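Local coordinates for protein THB11 (Chlamydomonas reinhardtii, PDB 6TD7) that binds heme and takes a cyanide ion in its heme pocket, as the truncated hemoglobin domain of a longer protein, and probably binds oxygen, at residues K34-P39 / K43-Q48; S58-W63 / V70-K75. One frame throughout, in Å; residues are numbered along the deposited sequence. Where two conformers were deposited one is given.

Contact 1: K34-P39 / K43-Q48; sequences KLYADP and KYLHDQ. With HEM (protoporphyrin IX containing Fe), chain B.
Tyr36 lays its ring against Leu45, whose CB sits over one face, 4.0 Å from the ring centroid, in a CH-pi contact displaced toward the rim. With CG anti to the carbonyl carbon (chi1 -83°), the ring swings across to the turn at 45-48, and its hydroxyl donates to Gln48 O (OH to O 2.8 Å). The donor stands well above that carbonyl plane, at a C=O...OH angle of 122°. A tyrosine suits this place because it has both an apolar face for Leu45 and a hydroxyl proton for the backbone. A phenylalanine here would probably leave the Gln48 carbonyl without its hydroxyl partner and the turn less firmly tied to the helix end. This type I turn is closed by Gln48 N on Leu45 O. Leu45 branches two ways: CD1 meets Leu35 CB at 3.9 Å, crossing at about a right angle, while CD2 reaches the heme methyl CMB at 3.7 Å, which Tyr44 CB also touches. Leu35 CD2 touches the heme vinyl CAB/CBB, and Gln48 CD lies against HEM CMA at 3.8 Å. Helix 50-64 packs on Tyr36 and Leu45 through Leu53, helix 92-108 meets Leu35 through Tyr101, and helix 77-88 backs Tyr44 through Ile84.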
# COMPACT_ATOMS: atom_id res chain seq x y z
N LYS A 34 -10.52 -0.76 5.49
CA LYS A 34 -11.20 -0.22 4.32
C LYS A 34 -11.14 -1.18 3.14
O LYS A 34 -12.13 -1.37 2.43
CB LYS A 34 -10.59 1.13 3.94
CG LYS A 34 -10.87 2.23 4.94
CD LYS A 34 -9.87 3.38 4.80
CE LYS A 34 -10.22 4.54 5.72
NZ LYS A 34 -11.42 5.29 5.25
N LEU A 35 -9.97 -1.79 2.90
CA LEU A 35 -9.81 -2.70 1.77
C LEU A 35 -10.83 -3.83 1.84
O LEU A 35 -11.53 -4.12 0.86
CB LEU A 35 -8.41 -3.31 1.76
CG LEU A 35 -7.19 -2.57 1.20
CD1 LEU A 35 -6.10 -3.62 0.92
CD2 LEU A 35 -7.49 -1.76 -0.04
N TYR A 36 -10.89 -4.52 2.98
CA TYR A 36 -11.74 -5.69 3.12
C TYR A 36 -13.21 -5.34 3.16
O TYR A 36 -14.06 -6.22 2.95
CB TYR A 36 -11.34 -6.46 4.39
CG TYR A 36 -10.17 -7.40 4.19
CD1 TYR A 36 -8.86 -6.93 4.28
CD2 TYR A 36 -10.37 -8.74 3.91
CE1 TYR A 36 -7.79 -7.78 4.09
CE2 TYR A 36 -9.30 -9.60 3.73
CZ TYR A 36 -8.02 -9.12 3.83
OH TYR A 36 -6.95 -9.97 3.65
N ALA A 37 -13.55 -4.08 3.43
CA ALA A 37 -14.92 -3.61 3.40
C ALA A 37 -15.37 -3.17 2.01
O ALA A 37 -16.54 -2.82 1.84
CB ALA A 37 -15.09 -2.45 4.38
N ASP A 38 -14.49 -3.19 1.03
CA ASP A 38 -14.86 -2.69 -0.30
C ASP A 38 -15.37 -3.83 -1.17
O ASP A 38 -14.67 -4.84 -1.32
CB ASP A 38 -13.67 -2.01 -0.96
CG ASP A 38 -14.03 -1.40 -2.30
OD1 ASP A 38 -14.18 -2.16 -3.28
OD2 ASP A 38 -14.17 -0.16 -2.37
N PRO A 39 -16.55 -3.69 -1.78
CA PRO A 39 -17.12 -4.83 -2.52
C PRO A 39 -16.40 -5.16 -3.83
O PRO A 39 -16.57 -6.27 -4.34
CB PRO A 39 -18.57 -4.40 -2.77
CG PRO A 39 -18.52 -2.91 -2.76
CD PRO A 39 -17.46 -2.53 -1.77
N LYS A 43 -13.21 -9.32 -3.77
CA LYS A 43 -12.97 -10.39 -4.74
C LYS A 43 -11.54 -10.92 -4.65
O LYS A 43 -11.29 -12.10 -4.91
CB LYS A 43 -13.19 -9.89 -6.17
CG LYS A 43 -14.43 -9.04 -6.40
CD LYS A 43 -14.56 -8.67 -7.88
CE LYS A 43 -15.63 -7.61 -8.09
NZ LYS A 43 -16.10 -7.54 -9.50
N TYR A 44 -10.59 -10.04 -4.32
CA TYR A 44 -9.18 -10.38 -4.30
C TYR A 44 -8.68 -10.79 -2.93
O TYR A 44 -7.58 -11.33 -2.83
CB TYR A 44 -8.36 -9.19 -4.81
CG TYR A 44 -8.87 -8.59 -6.10
CD1 TYR A 44 -8.84 -9.32 -7.28
CD2 TYR A 44 -9.39 -7.30 -6.14
CE1 TYR A 44 -9.31 -8.78 -8.47
CE2 TYR A 44 -9.86 -6.76 -7.33
CZ TYR A 44 -9.82 -7.50 -8.49
OH TYR A 44 -10.29 -6.97 -9.68
N LEU A 45 -9.46 -10.55 -1.87
CA LEU A 45 -8.97 -10.66 -0.51
C LEU A 45 -9.73 -11.64 0.38
O LEU A 45 -9.23 -11.97 1.46
CB LEU A 45 -9.01 -9.28 0.18
CG LEU A 45 -8.21 -8.15 -0.47
CD1 LEU A 45 -8.68 -6.82 0.08
CD2 LEU A 45 -6.73 -8.33 -0.22
N HIS A 46 -10.90 -12.12 -0.04
CA HIS A 46 -11.73 -12.91 0.87
C HIS A 46 -11.03 -14.18 1.32
O HIS A 46 -11.33 -14.70 2.40
CB HIS A 46 -13.07 -13.24 0.21
CG HIS A 46 -12.97 -14.28 -0.86
ND1 HIS A 46 -13.10 -15.63 -0.60
CD2 HIS A 46 -12.75 -14.17 -2.19
CE1 HIS A 46 -12.96 -16.31 -1.72
NE2 HIS A 46 -12.74 -15.45 -2.70
N ASP A 47 -10.11 -14.70 0.51
CA ASP A 47 -9.35 -15.90 0.86
C ASP A 47 -7.92 -15.57 1.26
O ASP A 47 -7.05 -16.45 1.20
CB ASP A 47 -9.36 -16.89 -0.31
CG ASP A 47 -8.65 -16.35 -1.53
OD1 ASP A 47 -8.65 -15.11 -1.71
OD2 ASP A 47 -8.09 -17.16 -2.30
N GLN A 48 -7.66 -14.33 1.67
CA GLN A 48 -6.35 -13.89 2.15
C GLN A 48 -6.47 -13.52 3.62
O GLN A 48 -7.32 -12.70 3.98
CB GLN A 48 -5.84 -12.69 1.34
CG GLN A 48 -5.44 -13.01 -0.09
CD GLN A 48 -4.07 -13.64 -0.19
OE1 GLN A 48 -3.23 -13.49 0.70
NE2 GLN A 48 -3.83 -14.36 -1.28
CHA HEM B . 1.17 -8.25 -1.55
CHB HEM B . -3.48 -7.68 -2.93
CHC HEM B . -3.04 -2.84 -2.92
CHD HEM B . 1.74 -3.40 -1.99
C1A HEM B . -0.14 -8.54 -1.89
C2A HEM B . -0.80 -9.84 -1.91
C3A HEM B . -2.07 -9.65 -2.29
C4A HEM B . -2.28 -8.24 -2.52
CMA HEM B . -3.16 -10.73 -2.45
CAA HEM B . -0.20 -11.21 -1.55
CBA HEM B . 1.04 -11.54 -2.36
CGA HEM B . 1.71 -12.76 -1.77
O1A HEM B . 2.56 -13.36 -2.48
O2A HEM B . 1.41 -13.12 -0.60
C1B HEM B . -3.78 -6.33 -2.99
C2B HEM B . -5.09 -5.77 -3.22
C3B HEM B . -4.98 -4.44 -3.23
C4B HEM B . -3.59 -4.10 -3.00
CMB HEM B . -6.39 -6.57 -3.44
CAB HEM B . -6.15 -3.45 -3.45
CBB HEM B . -5.96 -2.17 -3.75
C1C HEM B . -1.71 -2.61 -2.65
C2C HEM B . -1.15 -1.30 -2.49
C3C HEM B . 0.16 -1.43 -2.26
C4C HEM B . 0.49 -2.84 -2.21
CMC HEM B . -1.92 0.03 -2.62
CAC HEM B . 1.10 -0.23 -2.04
CBC HEM B . 2.35 -0.29 -2.50
C1D HEM B . 1.98 -4.74 -1.70
C2D HEM B . 3.18 -5.29 -1.12
C3D HEM B . 3.02 -6.62 -1.01
C4D HEM B . 1.71 -6.97 -1.49
CMD HEM B . 4.42 -4.47 -0.72
CAD HEM B . 4.02 -7.62 -0.41
CBD HEM B . 5.07 -8.10 -1.39
CGD HEM B . 5.99 -8.93 -0.53
O1D HEM B . 7.05 -8.40 -0.11
O2D HEM B . 5.64 -10.10 -0.24
NA HEM B . -1.08 -7.59 -2.27
NB HEM B . -2.89 -5.29 -2.85
NC HEM B . -0.69 -3.54 -2.46
ND HEM B . 1.10 -5.80 -1.92
FE HEM B . -0.85 -5.55 -2.34

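Contact 2: S58-W63 / V70-K75. With HEM (protoporphyrin IX containing Fe), chain B.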
# COMPACT_ATOMS: atom_id res chain seq x y z
N SER A 58 4.86 -5.55 5.32
CA SER A 58 5.50 -4.74 6.35
C SER A 58 6.82 -4.15 5.87
O SER A 58 7.14 -3.00 6.18
CB SER A 58 5.73 -5.58 7.61
OG SER A 58 4.53 -5.72 8.36
N MET A 59 7.61 -4.92 5.12
CA MET A 59 8.89 -4.38 4.67
C MET A 59 8.68 -3.15 3.80
O MET A 59 9.42 -2.16 3.91
CB MET A 59 9.68 -5.44 3.90
CG MET A 59 10.96 -4.91 3.29
SD MET A 59 11.91 -6.16 2.41
CE MET A 59 12.22 -7.33 3.73
N PHE A 60 7.68 -3.19 2.92
CA PHE A 60 7.36 -2.04 2.08
C PHE A 60 6.93 -0.84 2.92
O PHE A 60 7.34 0.29 2.65
CB PHE A 60 6.27 -2.43 1.08
CG PHE A 60 5.89 -1.32 0.14
CD1 PHE A 60 6.65 -1.06 -0.99
CD2 PHE A 60 4.80 -0.52 0.40
CE1 PHE A 60 6.32 -0.03 -1.84
CE2 PHE A 60 4.47 0.52 -0.43
CZ PHE A 60 5.23 0.76 -1.56
N VAL A 61 6.07 -1.06 3.92
CA VAL A 61 5.61 0.05 4.74
C VAL A 61 6.76 0.64 5.54
O VAL A 61 6.85 1.86 5.72
CB VAL A 61 4.47 -0.41 5.67
CG1 VAL A 61 4.11 0.69 6.66
CG2 VAL A 61 3.27 -0.80 4.85
N SER A 62 7.66 -0.21 6.03
CA SER A 62 8.83 0.27 6.75
C SER A 62 9.70 1.15 5.87
O SER A 62 10.20 2.19 6.31
CB SER A 62 9.64 -0.92 7.28
OG SER A 62 10.78 -0.50 8.01
N TRP A 63 9.90 0.74 4.61
CA TRP A 63 10.61 1.59 3.65
C TRP A 63 9.84 2.88 3.39
O TRP A 63 10.43 3.97 3.33
CB TRP A 63 10.82 0.83 2.34
CG TRP A 63 11.17 1.73 1.17
CD1 TRP A 63 12.41 2.18 0.83
CD2 TRP A 63 10.26 2.29 0.20
NE1 TRP A 63 12.34 2.97 -0.28
CE2 TRP A 63 11.04 3.05 -0.70
CE3 TRP A 63 8.88 2.20 -0.01
CZ2 TRP A 63 10.48 3.74 -1.77
CZ3 TRP A 63 8.32 2.89 -1.08
CH2 TRP A 63 9.12 3.64 -1.95
N VAL A 70 16.10 6.55 -0.56
CA VAL A 70 16.50 5.14 -0.56
C VAL A 70 15.56 4.35 -1.46
O VAL A 70 14.34 4.39 -1.25
CB VAL A 70 16.49 4.56 0.86
CG1 VAL A 70 16.83 3.09 0.82
CG2 VAL A 70 17.47 5.30 1.75
N PRO A 71 16.05 3.63 -2.46
CA PRO A 71 15.16 2.82 -3.29
C PRO A 71 14.72 1.54 -2.59
O PRO A 71 15.45 0.95 -1.79
CB PRO A 71 16.02 2.51 -4.52
CG PRO A 71 17.42 2.58 -4.05
CD PRO A 71 17.44 3.63 -2.97
N TYR A 72 13.50 1.12 -2.90
CA TYR A 72 12.97 -0.11 -2.34
C TYR A 72 13.59 -1.31 -3.05
O TYR A 72 13.61 -1.37 -4.28
CB TYR A 72 11.45 -0.15 -2.46
CG TYR A 72 10.81 -1.38 -1.86
CD1 TYR A 72 10.88 -1.63 -0.50
CD2 TYR A 72 10.14 -2.29 -2.66
CE1 TYR A 72 10.30 -2.76 0.05
CE2 TYR A 72 9.56 -3.42 -2.12
CZ TYR A 72 9.64 -3.65 -0.76
OH TYR A 72 9.06 -4.77 -0.22
N THR A 73 14.08 -2.27 -2.26
CA THR A 73 14.72 -3.46 -2.81
C THR A 73 14.05 -4.75 -2.35
O THR A 73 14.67 -5.82 -2.38
CB THR A 73 16.21 -3.49 -2.46
OG1 THR A 73 16.39 -3.25 -1.06
CG2 THR A 73 16.98 -2.45 -3.27
N GLY A 74 12.80 -4.69 -1.91
CA GLY A 74 12.06 -5.88 -1.57
C GLY A 74 11.52 -6.60 -2.80
O GLY A 74 11.77 -6.22 -3.94
N LYS A 75 10.75 -7.65 -2.53
CA LYS A 75 10.16 -8.48 -3.57
C LYS A 75 9.40 -7.63 -4.58
O LYS A 75 8.69 -6.68 -4.23
CB LYS A 75 9.23 -9.51 -2.94
CG LYS A 75 8.46 -10.39 -3.92
CD LYS A 75 7.45 -11.25 -3.19
CE LYS A 75 6.67 -12.14 -4.14
NZ LYS A 75 5.76 -13.04 -3.40
CHA HEM B . 1.17 -8.25 -1.55
CHB HEM B . -3.48 -7.68 -2.93
CHC HEM B . -3.04 -2.84 -2.92
CHD HEM B . 1.74 -3.40 -1.99
C1A HEM B . -0.14 -8.54 -1.89
C2A HEM B . -0.80 -9.84 -1.91
C3A HEM B . -2.07 -9.65 -2.29
C4A HEM B . -2.28 -8.24 -2.52
CMA HEM B . -3.16 -10.73 -2.45
CAA HEM B . -0.20 -11.21 -1.55
CBA HEM B . 1.04 -11.54 -2.36
CGA HEM B . 1.71 -12.76 -1.77
O1A HEM B . 2.56 -13.36 -2.48
O2A HEM B . 1.41 -13.12 -0.60
C1B HEM B . -3.78 -6.33 -2.99
C2B HEM B . -5.09 -5.77 -3.22
C3B HEM B . -4.98 -4.44 -3.23
C4B HEM B . -3.59 -4.10 -3.00
CMB HEM B . -6.39 -6.57 -3.44
CAB HEM B . -6.15 -3.45 -3.45
CBB HEM B . -5.96 -2.17 -3.75
C1C HEM B . -1.71 -2.61 -2.65
C2C HEM B . -1.15 -1.30 -2.49
C3C HEM B . 0.16 -1.43 -2.26
C4C HEM B . 0.49 -2.84 -2.21
CMC HEM B . -1.92 0.03 -2.62
CAC HEM B . 1.10 -0.23 -2.04
CBC HEM B . 2.35 -0.29 -2.50
C1D HEM B . 1.98 -4.74 -1.70
C2D HEM B . 3.18 -5.29 -1.12
C3D HEM B . 3.02 -6.62 -1.01
C4D HEM B . 1.71 -6.97 -1.49
CMD HEM B . 4.42 -4.47 -0.72
CAD HEM B . 4.02 -7.62 -0.41
CBD HEM B . 5.07 -8.10 -1.39
CGD HEM B . 5.99 -8.93 -0.53
O1D HEM B . 7.05 -8.40 -0.11
O2D HEM B . 5.64 -10.10 -0.24
NA HEM B . -1.08 -7.59 -2.27
NB HEM B . -2.89 -5.29 -2.85
NC HEM B . -0.69 -3.54 -2.46
ND HEM B . 1.10 -5.80 -1.92
FE HEM B . -0.85 -5.55 -2.34
O HOH W 1 6.75 -5.77 1.88
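The Tyr72 ring is sandwiched: over the centre of one face lies Phe60 CD1, 3.8 Å above the plane, and over the other the backbone N of Gly74, while Met59 CG comes to its edge. Phe60 thus presents an edge to Tyr72 in a T-shaped pair, planes at 84°, and has Trp63 CE3 over the rim of one face. Trp63 receives Tyr72 CB over its five-membered ring, 3.7 Å from the centroid, and turns its edge to the loop, where NE1 donates to Val70 O. That bond is short (NE1 to O 2.6 Å) and nearly straight (169°), with NE1 above the carbonyl plane. Met59, its CG anti to N (chi1 175°), sends SD obliquely beside the tyrosine ring. Glycine suits its place, since a side chain on Gly74 would run into Tyr72 OH. One water accepts from Phe60 N (2.9 Å), giving the amide at the helix kink a partner, and lies within a long hydrogen bond of Tyr72 OH and a weak one of HEM O1D. Phe60 also packs on heme methyl CMD and vinyl CBC; extended Lys75 makes a weak hydrogen bond from NZ to HEM O1A. Ring packing and the indole N-H bond tie loop to helix, and the lysine probably eases the propionate charge.

In the fold
Contact 1 is complete in the sequence before contact 2 begins, and they sit across the molecule from one another, centres about 23 Å apart and nearest atoms about 10 Å. Helix 50-64 connects them: it packs on the first through Leu53 and carries segment 58-63 of the second, after which the loop leads on to helix 77-88, which bears the axial ligand His81. Both contacts touch the heme at different parts of its rim, 34-39/43-48 at methyl and vinyl groups, 58-63/70-75 at the other vinyl, a methyl and the propionates. Together they help enclose the cofactor within the all-helical truncated globin fold, with Tyr32, Leu53 and Gln57 lining the cyanide site.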